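Local coordinates for phenylurea hydrolase B (Mycobacterium brisbanense, PDB 4WHB), which probably hydrolyses carbon-nitrogen bonds other than peptide bonds, as a zinc-dependent member of the amidohydrolase superfamily associated with breakdown of the phenylurea herbicide diuron, at residues R55-Y61 with F418-D424; D30-V35 with V410-A416. Residue numbers count along the deposited sequence, not the author numbering.

Contact 1: R55-Y61 with F418-D424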
# COMPACT_ATOMS: atom_id res chain seq x y z
N ARG C 55 32.83 -28.16 38.52
CA ARG C 55 31.80 -27.28 38.00
C ARG C 55 31.71 -25.95 38.75
O ARG C 55 32.42 -25.74 39.73
CB ARG C 55 30.44 -27.99 38.03
CG ARG C 55 30.29 -28.98 36.90
CD ARG C 55 29.34 -30.08 37.25
NE ARG C 55 29.25 -31.06 36.15
CZ ARG C 55 30.23 -31.90 35.82
NH1 ARG C 55 31.36 -31.92 36.49
NH2 ARG C 55 30.06 -32.76 34.84
N TRP C 56 30.83 -25.07 38.30
CA TRP C 56 30.61 -23.79 38.93
C TRP C 56 29.18 -23.67 39.27
O TRP C 56 28.31 -24.28 38.63
CB TRP C 56 30.95 -22.65 37.95
CG TRP C 56 32.34 -22.21 38.06
CD1 TRP C 56 32.81 -21.09 38.67
CD2 TRP C 56 33.48 -22.91 37.56
NE1 TRP C 56 34.17 -21.06 38.61
CE2 TRP C 56 34.61 -22.16 37.91
CE3 TRP C 56 33.65 -24.09 36.85
CZ2 TRP C 56 35.88 -22.57 37.62
CZ3 TRP C 56 34.94 -24.48 36.52
CH2 TRP C 56 36.04 -23.71 36.89
N MET C 57 28.90 -22.86 40.28
CA MET C 57 27.53 -22.42 40.51
C MET C 57 27.49 -20.92 40.34
O MET C 57 28.24 -20.18 40.98
CB MET C 57 27.02 -22.80 41.89
CG MET C 57 26.16 -24.06 41.92
SD MET C 57 25.42 -24.29 43.54
CE MET C 57 24.69 -22.70 43.81
N VAL C 58 26.61 -20.48 39.44
CA VAL C 58 26.26 -19.07 39.36
C VAL C 58 24.81 -19.01 39.78
O VAL C 58 24.09 -20.03 39.70
CB VAL C 58 26.45 -18.51 37.95
CG1 VAL C 58 27.92 -18.51 37.58
CG2 VAL C 58 25.67 -19.32 36.94
N PRO C 59 24.38 -17.86 40.28
CA PRO C 59 22.96 -17.76 40.62
C PRO C 59 22.14 -18.00 39.35
O PRO C 59 22.57 -17.60 38.27
CB PRO C 59 22.80 -16.32 41.15
CG PRO C 59 24.09 -15.66 40.84
CD PRO C 59 25.15 -16.69 40.73
N GLY C 60 21.00 -18.69 39.49
CA GLY C 60 20.09 -18.92 38.37
C GLY C 60 19.84 -17.62 37.64
O GLY C 60 19.57 -16.58 38.25
N TYR C 61 19.96 -17.64 36.32
CA TYR C 61 19.89 -16.41 35.53
C TYR C 61 18.51 -15.79 35.64
O TYR C 61 17.49 -16.48 35.74
CB TYR C 61 20.28 -16.63 34.07
CG TYR C 61 21.58 -17.42 33.94
CD1 TYR C 61 22.77 -16.98 34.48
CD2 TYR C 61 21.59 -18.65 33.29
CE1 TYR C 61 23.93 -17.72 34.35
CE2 TYR C 61 22.75 -19.41 33.16
CZ TYR C 61 23.91 -18.94 33.69
OH TYR C 61 25.05 -19.70 33.54
N PHE C 418 19.53 -22.31 40.77
CA PHE C 418 20.91 -22.21 40.38
C PHE C 418 21.23 -22.98 39.12
O PHE C 418 20.47 -23.84 38.67
CB PHE C 418 21.84 -22.62 41.53
CG PHE C 418 21.80 -24.07 41.89
CD1 PHE C 418 22.51 -25.00 41.16
CD2 PHE C 418 21.11 -24.49 43.00
CE1 PHE C 418 22.50 -26.33 41.52
CE2 PHE C 418 21.10 -25.83 43.37
CZ PHE C 418 21.79 -26.76 42.61
N VAL C 419 22.38 -22.63 38.56
CA VAL C 419 22.85 -23.23 37.34
C VAL C 419 24.29 -23.70 37.59
O VAL C 419 25.09 -22.97 38.24
CB VAL C 419 22.85 -22.20 36.23
CG1 VAL C 419 23.19 -22.88 34.92
CG2 VAL C 419 21.49 -21.50 36.15
N LEU C 420 24.61 -24.91 37.13
CA LEU C 420 25.97 -25.40 37.24
C LEU C 420 26.68 -25.30 35.89
O LEU C 420 26.14 -25.76 34.88
CB LEU C 420 25.97 -26.85 37.70
CG LEU C 420 25.89 -27.15 39.21
CD1 LEU C 420 24.58 -27.88 39.43
CD2 LEU C 420 27.07 -28.04 39.63
N LEU C 421 27.87 -24.72 35.86
CA LEU C 421 28.57 -24.58 34.56
C LEU C 421 29.67 -25.62 34.38
O LEU C 421 29.99 -26.36 35.29
CB LEU C 421 29.18 -23.17 34.43
CG LEU C 421 28.20 -22.02 34.53
CD1 LEU C 421 28.95 -20.73 34.44
CD2 LEU C 421 27.16 -22.12 33.42
N ASP C 422 30.26 -25.65 33.20
CA ASP C 422 31.35 -26.61 32.89
C ASP C 422 32.75 -25.98 32.96
O ASP C 422 33.73 -26.69 33.02
CB ASP C 422 31.18 -27.15 31.45
CG ASP C 422 31.62 -28.54 31.29
OD1 ASP C 422 32.33 -29.03 32.17
OD2 ASP C 422 31.22 -29.16 30.28
N GLN C 423 32.83 -24.66 32.95
CA GLN C 423 34.08 -23.97 32.70
C GLN C 423 34.09 -22.55 33.31
O GLN C 423 33.04 -22.01 33.64
CB GLN C 423 34.32 -23.94 31.18
CG GLN C 423 35.12 -25.14 30.70
CD GLN C 423 34.75 -25.61 29.32
OE1 GLN C 423 34.27 -26.73 29.18
NE2 GLN C 423 34.94 -24.75 28.30
N ASP C 424 35.28 -21.97 33.43
CA ASP C 424 35.48 -20.67 34.07
C ASP C 424 34.62 -19.62 33.42
O ASP C 424 34.76 -19.37 32.22
CB ASP C 424 36.96 -20.25 33.96
CG ASP C 424 37.62 -19.99 35.30
OD1 ASP C 424 37.65 -20.92 36.09
OD2 ASP C 424 38.17 -18.93 35.59
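Strands 56-59 and 418-421 pair antiparallel in the mixed sheet of the amidohydrolase fold, axes 4.6 Å apart, side chains filling hollows on both faces. On the face of M57 and L420, the flexible methionine reaches along the neighbouring strand until its SD lies over the F418 ring, 4.0 Å from its centroid, a Met-aromatic contact. The other face carries W56 and the compact, branched V58, V419 and L421: W56 CB is 4.0 Å from L421 CB, V58 CG1 4.0 Å from L421 CD1. At the break in strand 56-63, V419 CG2 packs 3.7 Å from G60 CA and sits over the Y61 ring, 4.2 Å from its centroid. The flat W56 indole makes a CH-pi contact with D424 CA, 4.2 Å from its six-membered-ring centroid. Two good backbone hydrogen bonds, L421 N to W56 O (2.8 Å) and V58 N to V419 O (3.2 Å), and two weak ones join the strands. The rest is apolar, CH-pi and sulfur-aromatic packing: a structural pairing away from the zinc-binding residues.

Contact 2: D30-V35 with V410-A416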
# COMPACT_ATOMS: atom_id res chain seq x y z
N ASP C 30 12.80 -25.80 49.25
CA ASP C 30 13.26 -25.04 48.10
C ASP C 30 14.55 -24.50 48.67
O ASP C 30 15.49 -25.26 48.95
CB ASP C 30 12.30 -23.91 47.71
CG ASP C 30 10.92 -24.08 48.30
OD1 ASP C 30 10.14 -24.82 47.66
OD2 ASP C 30 10.59 -23.46 49.37
N ARG C 31 14.60 -23.20 48.90
CA ARG C 31 15.35 -22.66 49.99
C ARG C 31 16.76 -23.25 50.11
O ARG C 31 16.96 -24.40 50.47
CB ARG C 31 14.53 -22.83 51.29
CG ARG C 31 13.59 -21.69 51.66
CD ARG C 31 13.31 -20.79 50.51
NE ARG C 31 12.41 -19.66 50.79
CZ ARG C 31 12.46 -18.55 50.10
NH1 ARG C 31 13.39 -18.40 49.18
NH2 ARG C 31 11.62 -17.57 50.39
N PHE C 32 17.72 -22.42 49.78
CA PHE C 32 19.10 -22.67 50.09
C PHE C 32 19.20 -22.78 51.57
O PHE C 32 18.50 -22.05 52.25
CB PHE C 32 20.00 -21.51 49.68
CG PHE C 32 20.39 -21.53 48.24
CD1 PHE C 32 20.89 -22.70 47.67
CD2 PHE C 32 20.21 -20.44 47.46
CE1 PHE C 32 21.23 -22.73 46.34
CE2 PHE C 32 20.56 -20.47 46.13
CZ PHE C 32 21.08 -21.60 45.57
N ALA C 33 20.05 -23.69 52.07
CA ALA C 33 20.10 -23.87 53.47
C ALA C 33 21.37 -23.24 54.08
O ALA C 33 21.33 -22.20 54.75
CB ALA C 33 19.96 -25.35 53.79
N THR C 34 22.48 -23.93 53.89
CA THR C 34 23.73 -23.58 54.50
C THR C 34 24.77 -23.37 53.38
O THR C 34 24.83 -24.15 52.42
CB THR C 34 24.22 -24.65 55.45
OG1 THR C 34 23.10 -25.26 56.12
CG2 THR C 34 25.16 -24.04 56.45
N VAL C 35 25.55 -22.30 53.46
CA VAL C 35 26.58 -22.05 52.49
C VAL C 35 27.91 -21.95 53.21
O VAL C 35 28.16 -21.01 53.96
CB VAL C 35 26.36 -20.71 51.78
CG1 VAL C 35 27.36 -20.52 50.65
CG2 VAL C 35 24.95 -20.67 51.22
N VAL C 410 23.03 -16.46 45.47
CA VAL C 410 22.99 -17.73 46.17
C VAL C 410 23.33 -17.43 47.63
O VAL C 410 24.48 -17.04 47.94
CB VAL C 410 24.01 -18.75 45.60
CG1 VAL C 410 24.35 -19.82 46.63
CG2 VAL C 410 23.46 -19.41 44.36
N GLU C 411 22.35 -17.58 48.51
CA GLU C 411 22.49 -17.26 49.92
C GLU C 411 21.45 -18.05 50.75
O GLU C 411 20.43 -18.50 50.19
CB GLU C 411 22.21 -15.76 50.18
CG GLU C 411 23.00 -14.77 49.36
CD GLU C 411 22.61 -13.36 49.68
OE1 GLU C 411 22.84 -12.91 50.83
OE2 GLU C 411 22.07 -12.71 48.74
N THR C 412 21.71 -18.22 52.04
CA THR C 412 20.78 -18.88 52.93
C THR C 412 19.39 -18.28 53.01
O THR C 412 19.24 -17.11 52.99
CB THR C 412 21.37 -18.99 54.35
OG1 THR C 412 20.46 -19.68 55.19
CG2 THR C 412 21.66 -17.64 54.92
N GLY C 413 18.38 -19.12 53.09
CA GLY C 413 16.98 -18.68 53.23
C GLY C 413 16.41 -17.99 51.99
O GLY C 413 15.48 -17.23 52.06
N LYS C 414 17.01 -18.26 50.84
CA LYS C 414 16.60 -17.71 49.57
C LYS C 414 16.15 -18.85 48.67
O LYS C 414 16.53 -20.00 48.87
CB LYS C 414 17.76 -16.96 48.89
CG LYS C 414 18.06 -15.61 49.51
CD LYS C 414 17.91 -14.46 48.53
CE LYS C 414 19.01 -14.41 47.51
NZ LYS C 414 18.87 -13.23 46.63
N LEU C 415 15.33 -18.53 47.67
CA LEU C 415 14.80 -19.55 46.80
C LEU C 415 16.02 -20.17 46.14
O LEU C 415 16.93 -19.47 45.74
CB LEU C 415 13.86 -18.98 45.74
CG LEU C 415 12.37 -18.84 46.02
CD1 LEU C 415 11.69 -18.27 44.79
CD2 LEU C 415 11.82 -20.18 46.42
N ALA C 416 16.05 -21.50 46.04
CA ALA C 416 17.20 -22.12 45.48
C ALA C 416 16.98 -22.30 44.00
O ALA C 416 16.27 -23.23 43.56
CB ALA C 416 17.50 -23.42 46.15
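Residues 32-35 form part of the edge strand 32-36 of a small mixed sheet, and against them lies the irregular segment 410-416, whose E411-K414 portion makes a type II beta turn. The backbones join through two hydrogen bonds on F32: its N donates to K414 O (2.8 Å) and its O accepts from G413 N (3.1 Å). G413 occupies the third position of the turn with phi 68° and psi 22°, a conformation that glycine, lacking a CB, adopts easily. Before the strand, R31 CA makes a CA-H...O contact with K414 O at 3.1 Å.

F32 supplies the main apolar contact. Its CA-to-CB bond points toward the turn segment, and its large flat ring is sandwiched by two small aliphatic groups: V410 CG1 lies 4.0 Å from the ring centroid over one face and A416 CB 3.8 Å from it over the opposite face. Alanine suits its side because a single methyl can approach so closely, while branched valine offers a second methyl, CG2, 3.5 Å from F32 CZ. V25 and V27 of strand 23-27 also pack on this phenylalanine, continuing the apolar layer into the sheet.

The polar side chains find partners around the turn. The long side chain of R31 folds back beside L415, and its NH2 hydrogen-bonds Q406; K414 sends its ammonium group to A404 O. T412, exposed at the turn, is short enough to serve the strand directly: its OG1 donates a hydrogen bond to A33 O at 2.7 Å.

In the fold
Contacts 1 and 2 lie with their centres 15 Å apart, on the same side of the chain's centre. Their segments alternate along the sequence, in the order 30-35, 55-61, 410-416 and 418-424, so each joins an N-terminal part to a C-terminal one across more than 350 residues. Contact 1 belongs to the larger mixed sheet containing strands 56-63 and 418-421; contact 2 borders the separate four-stranded sheet at strand 32-36. The two meet directly, with M57 CE 3.6 Å from V410 CG2 and F418 CD2 3.8 Å from F32 CE1, while strand 9-11 touches both through M57 and V410. N-terminal and C-terminal parts are thus packed together within the amidohydrolase fold, of the TIM-barrel clan, away from the zinc-binding residues H273 and D344.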